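Local coordinates for fibronectin type III domain-containing protein 5 (Homo sapiens, PDB 4LSD) that probably mediates, as the precursor of the hormone irisin, beneficial effects of muscular exercise, including browning of white fat, and has a fibronectin type III domain that can dimerize, at residues 21-26 and 72-77; 30-35 and 50-55; 36-41 and 59-64; 68-73 and 89-94. All coordinates share one frame; numbering follows the deposited sequence.

Interaction 1 of 4, residues 21-26 and 72-77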
# COMPACT_ATOMS: atom_id res chain seq x y z
N VAL A 21 11.15 -1.23 -4.10
CA VAL A 21 11.14 -2.46 -4.89
C VAL A 21 10.99 -2.10 -6.35
O VAL A 21 10.16 -1.27 -6.69
CB VAL A 21 9.96 -3.37 -4.49
CG1 VAL A 21 9.95 -4.65 -5.32
CG2 VAL A 21 10.03 -3.68 -3.01
N SER A 22 11.77 -2.73 -7.22
CA SER A 22 11.70 -2.46 -8.66
C SER A 22 11.56 -3.77 -9.41
O SER A 22 11.90 -4.83 -8.90
CB SER A 22 12.96 -1.76 -9.16
OG SER A 22 13.32 -0.69 -8.33
N TRP A 23 11.08 -3.68 -10.64
CA TRP A 23 10.91 -4.87 -11.45
C TRP A 23 10.76 -4.48 -12.90
O TRP A 23 10.74 -3.30 -13.24
CB TRP A 23 9.66 -5.64 -11.02
CG TRP A 23 8.38 -4.85 -11.21
CD1 TRP A 23 7.59 -4.78 -12.32
CD2 TRP A 23 7.78 -3.99 -10.24
NE1 TRP A 23 6.54 -3.92 -12.11
CE2 TRP A 23 6.64 -3.42 -10.83
CE3 TRP A 23 8.11 -3.63 -8.93
CZ2 TRP A 23 5.81 -2.52 -10.15
CZ3 TRP A 23 7.29 -2.74 -8.25
CH2 TRP A 23 6.16 -2.19 -8.87
N ASP A 24 10.67 -5.50 -13.74
CA ASP A 24 10.49 -5.31 -15.17
C ASP A 24 9.42 -6.29 -15.55
O ASP A 24 9.14 -7.24 -14.82
CB ASP A 24 11.73 -5.66 -15.98
CG ASP A 24 12.92 -4.85 -15.60
OD1 ASP A 24 12.82 -3.61 -15.60
OD2 ASP A 24 13.96 -5.48 -15.30
N VAL A 25 8.81 -6.04 -16.69
CA VAL A 25 7.78 -6.92 -17.20
C VAL A 25 8.22 -7.22 -18.62
O VAL A 25 9.06 -6.52 -19.17
CB VAL A 25 6.40 -6.25 -17.20
CG1 VAL A 25 5.98 -5.93 -15.78
CG2 VAL A 25 6.43 -4.99 -18.04
N LEU A 26 7.67 -8.28 -19.20
CA LEU A 26 8.02 -8.66 -20.56
C LEU A 26 7.18 -7.88 -21.56
O LEU A 26 7.68 -7.47 -22.61
CB LEU A 26 7.82 -10.17 -20.75
CG LEU A 26 8.86 -11.16 -20.24
CD1 LEU A 26 9.72 -10.56 -19.14
CD2 LEU A 26 8.13 -12.40 -19.72
N VAL A 72 8.81 -10.23 -0.19
CA VAL A 72 7.93 -9.46 -1.04
C VAL A 72 7.69 -10.19 -2.35
O VAL A 72 8.62 -10.76 -2.91
CB VAL A 72 8.58 -8.09 -1.36
CG1 VAL A 72 8.04 -7.51 -2.66
CG2 VAL A 72 8.34 -7.13 -0.20
N HIS A 73 6.45 -10.18 -2.83
CA HIS A 73 6.14 -10.80 -4.11
C HIS A 73 5.46 -9.74 -4.95
O HIS A 73 4.64 -8.98 -4.46
CB HIS A 73 5.17 -11.98 -3.97
CG HIS A 73 5.77 -13.18 -3.30
ND1 HIS A 73 6.23 -14.27 -4.00
CD2 HIS A 73 5.99 -13.44 -1.99
CE1 HIS A 73 6.72 -15.16 -3.15
NE2 HIS A 73 6.59 -14.68 -1.93
N VAL A 74 5.81 -9.70 -6.23
CA VAL A 74 5.21 -8.72 -7.12
C VAL A 74 4.37 -9.46 -8.14
O VAL A 74 4.67 -10.60 -8.49
CB VAL A 74 6.28 -7.89 -7.86
CG1 VAL A 74 5.62 -6.78 -8.66
CG2 VAL A 74 7.26 -7.32 -6.87
N GLN A 75 3.31 -8.82 -8.61
CA GLN A 75 2.42 -9.41 -9.62
C GLN A 75 2.10 -8.30 -10.62
O GLN A 75 2.08 -7.13 -10.26
CB GLN A 75 1.14 -9.90 -8.96
CG GLN A 75 0.05 -10.26 -9.95
CD GLN A 75 -1.26 -10.54 -9.27
OE1 GLN A 75 -1.82 -11.63 -9.41
NE2 GLN A 75 -1.76 -9.57 -8.53
N ALA A 76 1.85 -8.65 -11.88
CA ALA A 76 1.54 -7.63 -12.87
C ALA A 76 0.07 -7.68 -13.26
O ALA A 76 -0.48 -8.75 -13.50
CB ALA A 76 2.42 -7.80 -14.09
N ILE A 77 -0.55 -6.51 -13.33
CA ILE A 77 -1.97 -6.40 -13.67
C ILE A 77 -2.16 -5.96 -15.11
O ILE A 77 -1.52 -5.03 -15.57
CB ILE A 77 -2.70 -5.36 -12.80
CG1 ILE A 77 -2.30 -5.51 -11.33
CG2 ILE A 77 -4.20 -5.49 -12.97
CD1 ILE A 77 -2.89 -6.70 -10.65
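The strand pieces carrying V21 and W23 on one side and V72 and V74 on the other run at 43° to each other, 9.2 Å apart at their closest approach, with no hydrogen bond between them. W23 and V74 carry the contact. CG1 of V74 lies over the centre of the six-membered ring of W23, 4.0 Å from its centroid and 17° off the ring normal. This is a CH-pi contact. The V74 methyl is held there with CG1 anti to the backbone N (chi1 -174°). Its other methyl, CG2, meets CG1 of V21 at 4.1 Å. V21 and V74 pass alongside, pointing opposite ways. The two strands belong to the two facing sheets of the fibronectin type III beta sandwich, so these side chains meet in its hydrophobic core. At one end V21 CG2 approaches V72 CG1 at 4.3 Å. At the other, V25 CG1 reaches A76 CB at 4.4 Å, while the same V25 methyl sits in plane at the edge of the W23 indole. I36 touches both W23 and V74, and V9 of strand 9-12 also packs against these two residues.

Interaction 2 of 4, residues 30-35 and 50-55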
# COMPACT_ATOMS: atom_id res chain seq x y z
N VAL A 30 0.98 -4.19 -22.31
CA VAL A 30 -0.19 -4.79 -21.67
C VAL A 30 -0.37 -4.51 -20.17
O VAL A 30 -1.49 -4.55 -19.65
CB VAL A 30 -0.16 -6.33 -21.93
CG1 VAL A 30 -1.10 -7.06 -21.01
CG2 VAL A 30 -0.53 -6.61 -23.38
N VAL A 31 0.74 -4.22 -19.49
CA VAL A 31 0.74 -3.97 -18.06
C VAL A 31 0.26 -2.59 -17.64
O VAL A 31 0.90 -1.59 -17.93
CB VAL A 31 2.15 -4.26 -17.47
CG1 VAL A 31 2.23 -3.84 -16.02
CG2 VAL A 31 2.44 -5.76 -17.59
N ILE A 32 -0.87 -2.55 -16.94
CA ILE A 32 -1.46 -1.30 -16.47
C ILE A 32 -1.27 -1.05 -14.97
O ILE A 32 -1.58 0.03 -14.48
CB ILE A 32 -2.97 -1.26 -16.77
CG1 ILE A 32 -3.73 -2.25 -15.89
CG2 ILE A 32 -3.19 -1.58 -18.24
CD1 ILE A 32 -5.23 -2.30 -16.17
N GLY A 33 -0.75 -2.04 -14.26
CA GLY A 33 -0.57 -1.88 -12.83
C GLY A 33 0.21 -3.01 -12.18
O GLY A 33 0.85 -3.82 -12.85
N PHE A 34 0.14 -3.06 -10.86
CA PHE A 34 0.86 -4.08 -10.12
C PHE A 34 0.25 -4.31 -8.74
O PHE A 34 -0.43 -3.45 -8.20
CB PHE A 34 2.29 -3.63 -9.93
CG PHE A 34 2.46 -2.57 -8.88
CD1 PHE A 34 2.57 -2.91 -7.53
CD2 PHE A 34 2.51 -1.22 -9.24
CE1 PHE A 34 2.72 -1.93 -6.56
CE2 PHE A 34 2.66 -0.23 -8.26
CZ PHE A 34 2.77 -0.59 -6.92
N ALA A 35 0.53 -5.48 -8.18
CA ALA A 35 0.06 -5.80 -6.83
C ALA A 35 1.27 -6.36 -6.11
O ALA A 35 1.97 -7.22 -6.63
CB ALA A 35 -1.05 -6.82 -6.87
N GLN A 50 -1.50 -2.10 -4.14
CA GLN A 50 -1.89 -2.28 -5.53
C GLN A 50 -2.02 -0.90 -6.15
O GLN A 50 -2.46 0.04 -5.49
CB GLN A 50 -3.23 -3.02 -5.64
CG GLN A 50 -3.63 -3.37 -7.06
CD GLN A 50 -5.11 -3.74 -7.21
OE1 GLN A 50 -5.97 -2.86 -7.36
NE2 GLN A 50 -5.41 -5.03 -7.17
N GLU A 51 -1.59 -0.75 -7.39
CA GLU A 51 -1.71 0.52 -8.10
C GLU A 51 -2.08 0.14 -9.51
O GLU A 51 -1.51 -0.78 -10.08
CB GLU A 51 -0.41 1.33 -8.08
CG GLU A 51 -0.08 1.92 -6.73
CD GLU A 51 1.07 2.91 -6.79
OE1 GLU A 51 1.77 2.93 -7.83
OE2 GLU A 51 1.28 3.65 -5.80
N VAL A 52 -3.05 0.84 -10.06
CA VAL A 52 -3.52 0.55 -11.40
C VAL A 52 -3.56 1.85 -12.19
O VAL A 52 -3.57 2.94 -11.60
CB VAL A 52 -4.90 -0.15 -11.31
CG1 VAL A 52 -5.57 -0.20 -12.67
CG2 VAL A 52 -4.70 -1.56 -10.78
N ASN A 53 -3.56 1.74 -13.51
CA ASN A 53 -3.57 2.88 -14.42
C ASN A 53 -2.32 3.73 -14.21
O ASN A 53 -2.39 4.96 -14.09
CB ASN A 53 -4.83 3.72 -14.21
CG ASN A 53 -5.30 4.37 -15.48
OD1 ASN A 53 -5.20 3.77 -16.55
ND2 ASN A 53 -5.83 5.58 -15.39
N THR A 54 -1.18 3.06 -14.17
CA THR A 54 0.11 3.71 -13.97
C THR A 54 1.15 3.01 -14.84
O THR A 54 0.94 1.89 -15.30
CB THR A 54 0.52 3.59 -12.49
OG1 THR A 54 1.78 4.25 -12.28
CG2 THR A 54 0.65 2.12 -12.09
N THR A 55 2.29 3.66 -15.06
CA THR A 55 3.35 3.05 -15.86
C THR A 55 4.55 2.75 -14.96
O THR A 55 5.60 2.35 -15.44
CB THR A 55 3.83 4.00 -17.01
OG1 THR A 55 4.03 5.32 -16.50
CG2 THR A 55 2.83 4.02 -18.15
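F34 and E51 face each other as a hydrogen-bonded antiparallel pair. F34 N donates to E51 O at 2.9 Å, and E51 N returns a bond to F34 O at 3.0 Å. The two side chains run alongside each other, the ring turned 52° from the carboxylate plane. F34 CE2 touches CB of E51 at 3.4 Å and its OE1 at 3.3 Å. The phenyl CG lies between its own backbone N and carbonyl carbon (chi1 76°), which brings the ring back over the partner strand, with E51 N above the centre of one face. An alanine in place of F34 would probably open a gap beside E51 CB and CG, cost the packing on W23 and leave the carboxylate to its salt bridge alone. Where strand 46-52 ends, I32 O accepts a nearly straight bond from T54 N at 3.1 Å and a weak one from N53 N. I32 CD1 packs on V52 CG1 at 4.1 Å. I32 and G33 both face I77 of strand 69-78, forming a classic beta bulge. Beyond this shell, F34 meets the ring of W23. Q50, E51 and V52 of edge strand 46-52 pair with a strand of the second subunit, so the sheet continues across the dimer. E51 OE2 forms a salt bridge to R47 NE of the second subunit, which would probably stabilise the negative charge, while the F34 ring restricts where the side chain lies.

Interaction 3 of 4, residues 36-41 and 59-64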
# COMPACT_ATOMS: atom_id res chain seq x y z
N ILE A 36 1.53 -5.85 -4.91
CA ILE A 36 2.67 -6.32 -4.11
C ILE A 36 2.18 -6.86 -2.76
O ILE A 36 1.20 -6.37 -2.20
CB ILE A 36 3.70 -5.18 -3.87
CG1 ILE A 36 4.68 -5.09 -5.04
CG2 ILE A 36 4.48 -5.44 -2.59
CD1 ILE A 36 5.82 -4.11 -4.80
N SER A 37 2.87 -7.90 -2.27
CA SER A 37 2.56 -8.52 -0.97
C SER A 37 3.81 -8.37 -0.15
O SER A 37 4.91 -8.59 -0.64
CB SER A 37 2.28 -10.01 -1.08
OG SER A 37 1.17 -10.29 -1.90
N GLN A 38 3.62 -8.04 1.12
CA GLN A 38 4.74 -7.87 2.02
C GLN A 38 4.44 -8.52 3.36
O GLN A 38 3.36 -8.34 3.92
CB GLN A 38 5.02 -6.39 2.24
CG GLN A 38 5.98 -6.11 3.39
CD GLN A 38 5.90 -4.67 3.88
OE1 GLN A 38 6.05 -3.72 3.10
NE2 GLN A 38 5.67 -4.50 5.18
N GLN A 39 5.39 -9.31 3.85
CA GLN A 39 5.24 -9.93 5.15
C GLN A 39 6.62 -10.24 5.68
O GLN A 39 7.56 -10.45 4.90
CB GLN A 39 4.38 -11.21 5.07
CG GLN A 39 4.81 -12.19 4.04
CD GLN A 39 3.93 -13.43 4.01
OE1 GLN A 39 2.81 -13.40 3.50
NE2 GLN A 39 4.43 -14.52 4.58
N LYS A 40 6.77 -10.22 6.99
CA LYS A 40 8.06 -10.51 7.60
C LYS A 40 8.31 -12.01 7.45
O LYS A 40 7.36 -12.79 7.30
CB LYS A 40 8.05 -10.17 9.08
CG LYS A 40 7.81 -8.72 9.41
CD LYS A 40 8.02 -8.50 10.90
CE LYS A 40 7.54 -7.12 11.33
NZ LYS A 40 7.53 -7.01 12.82
N LYS A 41 9.59 -12.38 7.51
CA LYS A 41 9.99 -13.78 7.42
C LYS A 41 9.16 -14.46 8.53
O LYS A 41 8.59 -15.52 8.33
CB LYS A 41 11.49 -13.91 7.69
CG LYS A 41 12.04 -15.31 7.53
CD LYS A 41 13.45 -15.39 8.08
CE LYS A 41 13.93 -16.83 8.15
NZ LYS A 41 13.89 -17.49 6.82
N CYS A 59 7.92 0.51 -6.28
CA CYS A 59 6.99 0.76 -5.22
C CYS A 59 7.75 0.84 -3.91
O CYS A 59 8.51 -0.06 -3.58
CB CYS A 59 5.99 -0.39 -5.17
SG CYS A 59 4.91 -0.37 -3.76
N ALA A 60 7.54 1.92 -3.17
CA ALA A 60 8.21 2.12 -1.89
C ALA A 60 7.48 1.39 -0.76
O ALA A 60 6.26 1.29 -0.77
CB ALA A 60 8.28 3.59 -1.57
N LEU A 61 8.24 0.88 0.21
CA LEU A 61 7.67 0.20 1.36
C LEU A 61 8.14 1.01 2.55
O LEU A 61 9.34 1.18 2.77
CB LEU A 61 8.20 -1.23 1.46
CG LEU A 61 8.06 -2.07 0.19
CD1 LEU A 61 8.96 -3.29 0.30
CD2 LEU A 61 6.61 -2.48 -0.02
N TRP A 62 7.19 1.50 3.33
CA TRP A 62 7.51 2.33 4.47
C TRP A 62 7.19 1.66 5.80
O TRP A 62 6.56 0.61 5.85
CB TRP A 62 6.69 3.61 4.38
CG TRP A 62 5.21 3.33 4.51
CD1 TRP A 62 4.43 3.52 5.62
CD2 TRP A 62 4.34 2.75 3.51
NE1 TRP A 62 3.14 3.10 5.38
CE2 TRP A 62 3.06 2.62 4.10
CE3 TRP A 62 4.52 2.32 2.19
CZ2 TRP A 62 1.96 2.08 3.41
CZ3 TRP A 62 3.44 1.79 1.50
CH2 TRP A 62 2.17 1.68 2.11
N ASP A 63 7.65 2.28 6.88
CA ASP A 63 7.39 1.79 8.22
C ASP A 63 7.78 0.33 8.41
O ASP A 63 7.05 -0.44 9.04
CB ASP A 63 5.91 1.99 8.53
CG ASP A 63 5.60 1.98 10.02
OD1 ASP A 63 6.41 2.51 10.81
OD2 ASP A 63 4.52 1.46 10.39
N LEU A 64 8.93 -0.04 7.87
CA LEU A 64 9.41 -1.40 8.02
C LEU A 64 10.10 -1.51 9.35
O LEU A 64 10.50 -0.51 9.95
CB LEU A 64 10.39 -1.76 6.91
CG LEU A 64 9.82 -1.84 5.49
CD1 LEU A 64 10.88 -2.39 4.56
CD2 LEU A 64 8.58 -2.74 5.48
O HOH W 1 5.78 -2.51 7.97
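Q38 lays its side-chain amide across L61 and L64. OE1 comes within 3.4 Å of L61 CD2, and NE2 is equally near L64 CD2. The Q38 chain leaves with CG anti to the backbone N (chi1 168°) and stays extended beyond it, which carries the amide between the two leucines. The L64 methyl touches both OE1 and NE2, so a polar group is packed against hydrocarbon. Part of its polarity is met by water: Q38 NE2 gives a weak bond to a water that in turn donates to D63 O at 2.7 Å. This bridge links the strand to the turn after L61. Earlier on both strands, I36 CD1 packs on C59, 3.7 Å from CB and 4.0 Å from SG. I36 CG2 only grazes L61 CD2 at 4.5 Å. There is no direct hydrogen bond between the segments, as expected for strands in opposite sheets of the fibronectin type III sandwich. R47 of the same chain, required for dimerization, lies beside Q38 and hydrogen-bonds W62 O through NH2. W62 also meets W62 of the second subunit, so the segment 59-64 reaches from the core to the dimer interface. Strand 31-40 lies between strands 46-52 and 69-78 in its sheet, and Y70 touches Q38 and L64. W23 of strand 19-24, next to strand 58-61 in its sheet, touches C59 and also I36 across the core.

Interaction 4 of 4, residues 68-73 and 89-94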
# COMPACT_ATOMS: atom_id res chain seq x y z
N THR A 68 15.26 -6.54 10.42
CA THR A 68 14.24 -7.54 10.16
C THR A 68 14.21 -8.02 8.71
O THR A 68 14.43 -7.24 7.79
CB THR A 68 12.87 -6.95 10.51
OG1 THR A 68 12.89 -6.51 11.87
CG2 THR A 68 11.76 -7.96 10.30
N GLU A 69 13.91 -9.30 8.53
CA GLU A 69 13.83 -9.93 7.22
C GLU A 69 12.41 -9.92 6.64
O GLU A 69 11.44 -10.23 7.34
CB GLU A 69 14.34 -11.37 7.30
CG GLU A 69 15.81 -11.47 7.64
CD GLU A 69 16.28 -12.91 7.77
OE1 GLU A 69 15.89 -13.60 8.74
OE2 GLU A 69 17.04 -13.37 6.88
N TYR A 70 12.30 -9.58 5.36
CA TYR A 70 11.01 -9.51 4.69
C TYR A 70 10.96 -10.33 3.42
O TYR A 70 11.98 -10.66 2.83
CB TYR A 70 10.70 -8.06 4.33
CG TYR A 70 10.30 -7.20 5.50
CD1 TYR A 70 8.96 -7.07 5.87
CD2 TYR A 70 11.25 -6.52 6.25
CE1 TYR A 70 8.58 -6.27 6.94
CE2 TYR A 70 10.89 -5.72 7.32
CZ TYR A 70 9.55 -5.60 7.66
OH TYR A 70 9.19 -4.81 8.72
N ILE A 71 9.75 -10.64 2.99
CA ILE A 71 9.54 -11.38 1.77
C ILE A 71 8.46 -10.63 1.02
O ILE A 71 7.37 -10.40 1.53
CB ILE A 71 9.07 -12.81 2.05
CG1 ILE A 71 10.06 -13.50 2.98
CG2 ILE A 71 8.97 -13.57 0.73
CD1 ILE A 71 9.67 -14.91 3.31
N VAL A 72 8.81 -10.23 -0.19
CA VAL A 72 7.93 -9.46 -1.04
C VAL A 72 7.69 -10.19 -2.35
O VAL A 72 8.62 -10.76 -2.91
CB VAL A 72 8.58 -8.09 -1.36
CG1 VAL A 72 8.04 -7.51 -2.66
CG2 VAL A 72 8.34 -7.13 -0.20
N HIS A 73 6.45 -10.18 -2.83
CA HIS A 73 6.14 -10.80 -4.11
C HIS A 73 5.46 -9.74 -4.95
O HIS A 73 4.64 -8.98 -4.46
CB HIS A 73 5.17 -11.98 -3.97
CG HIS A 73 5.77 -13.18 -3.30
ND1 HIS A 73 6.23 -14.27 -4.00
CD2 HIS A 73 5.99 -13.44 -1.99
CE1 HIS A 73 6.72 -15.16 -3.15
NE2 HIS A 73 6.59 -14.68 -1.93
N VAL A 89 11.33 -11.97 -3.34
CA VAL A 89 12.54 -11.21 -3.13
C VAL A 89 12.67 -11.14 -1.62
O VAL A 89 11.71 -10.83 -0.92
CB VAL A 89 12.49 -9.80 -3.73
CG1 VAL A 89 13.56 -8.91 -3.07
CG2 VAL A 89 12.75 -9.87 -5.22
N LEU A 90 13.86 -11.48 -1.12
CA LEU A 90 14.10 -11.48 0.31
C LEU A 90 15.11 -10.43 0.69
O LEU A 90 16.04 -10.15 -0.06
CB LEU A 90 14.61 -12.85 0.76
CG LEU A 90 13.63 -14.00 0.53
CD1 LEU A 90 13.85 -14.57 -0.86
CD2 LEU A 90 13.83 -15.07 1.60
N PHE A 91 14.94 -9.84 1.85
CA PHE A 91 15.87 -8.84 2.28
C PHE A 91 15.74 -8.59 3.76
O PHE A 91 14.80 -9.06 4.40
CB PHE A 91 15.67 -7.55 1.46
CG PHE A 91 14.32 -6.90 1.64
CD1 PHE A 91 14.15 -5.86 2.56
CD2 PHE A 91 13.22 -7.31 0.87
CE1 PHE A 91 12.91 -5.23 2.71
CE2 PHE A 91 11.98 -6.68 1.01
CZ PHE A 91 11.82 -5.64 1.93
N LYS A 92 16.70 -7.89 4.30
CA LYS A 92 16.69 -7.61 5.71
C LYS A 92 17.06 -6.16 5.90
O LYS A 92 17.97 -5.63 5.26
CB LYS A 92 17.68 -8.52 6.43
CG LYS A 92 17.81 -8.23 7.91
CD LYS A 92 18.75 -9.22 8.56
CE LYS A 92 19.06 -8.82 9.99
NZ LYS A 92 20.00 -9.78 10.63
N THR A 93 16.33 -5.50 6.78
CA THR A 93 16.58 -4.11 7.05
C THR A 93 17.77 -3.92 7.99
O THR A 93 18.04 -4.76 8.85
CB THR A 93 15.34 -3.45 7.69
OG1 THR A 93 14.92 -4.25 8.80
CG2 THR A 93 14.21 -3.34 6.67
N PRO A 94 18.50 -2.82 7.80
CA PRO A 94 19.67 -2.43 8.59
C PRO A 94 19.22 -2.14 10.01
O PRO A 94 18.03 -2.12 10.28
CB PRO A 94 20.15 -1.16 7.89
CG PRO A 94 19.76 -1.35 6.48
CD PRO A 94 18.42 -2.06 6.54
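T93 OG1 accepts a hydrogen bond from T68 N at 2.8 Å and also bonds to E65 O. T93 N returns a bond to T68 O, so backbone and hydroxyl of one threonine hold both polar backbone atoms of T68. The two segments come from the antiparallel hairpin of strands 69-78 and 89-92, at one edge of the four-stranded sheet of the fibronectin type III domain. Y70 pairs with F91, and V72 with V89, as hydrogen-bonded pairs. Y70 N to F91 O is the shortest bond of this ladder at 2.7 Å, while F91 N to Y70 O is longer at 3.2 Å. F91 has CG between its backbone N and carbonyl carbon (chi1 63°), which swings the ring back toward strand 69-78. There Y70 CB lies over one ring face, offset toward the rim, 3.6 Å from CZ of F91. V72 CG2 comes to the ring edge, in plane, 3.9 Å from CE2. The two aromatic rings are nearly parallel, at 21°, but offset so far (centroids 5.7 Å apart) that little stacking results. A serine at F91 would probably leave Y70 CB and the V72 methyl without their ring partner and open a gap on this face. L61 and V11 also pack on F91, while Y70 OH bonds E65 N. On the other face of the sheet, the pairs E69 with K92 and I71 with L90 pack through their aliphatic parts. The E69 side chain passes at a slant to that of K92, its CG touching CB at 3.7 Å and CD at 3.8 Å.

How the interactions relate
Interactions 1 and 3 join the two sheets of the sandwich, whereas interactions 2 and 4 are pairings within the four-stranded sheet, one at each edge. Interactions 2 and 4 have centres about 23 Å apart and do not touch. Interaction 1 shares V72 and H73 with interaction 4, and it meets interaction 2 through a probable hydrogen bond from Q75 N to A35 O at 2.9 Å. Interactions 3 and 4 lie close, centres about 8 Å apart, with another such bond from K41 N to E69 O at 2.8 Å. F34 CZ packs on C59 CB at 3.7 Å, linking interactions 2 and 3. Both touch the second subunit, and R47 lies nearest to interaction 3.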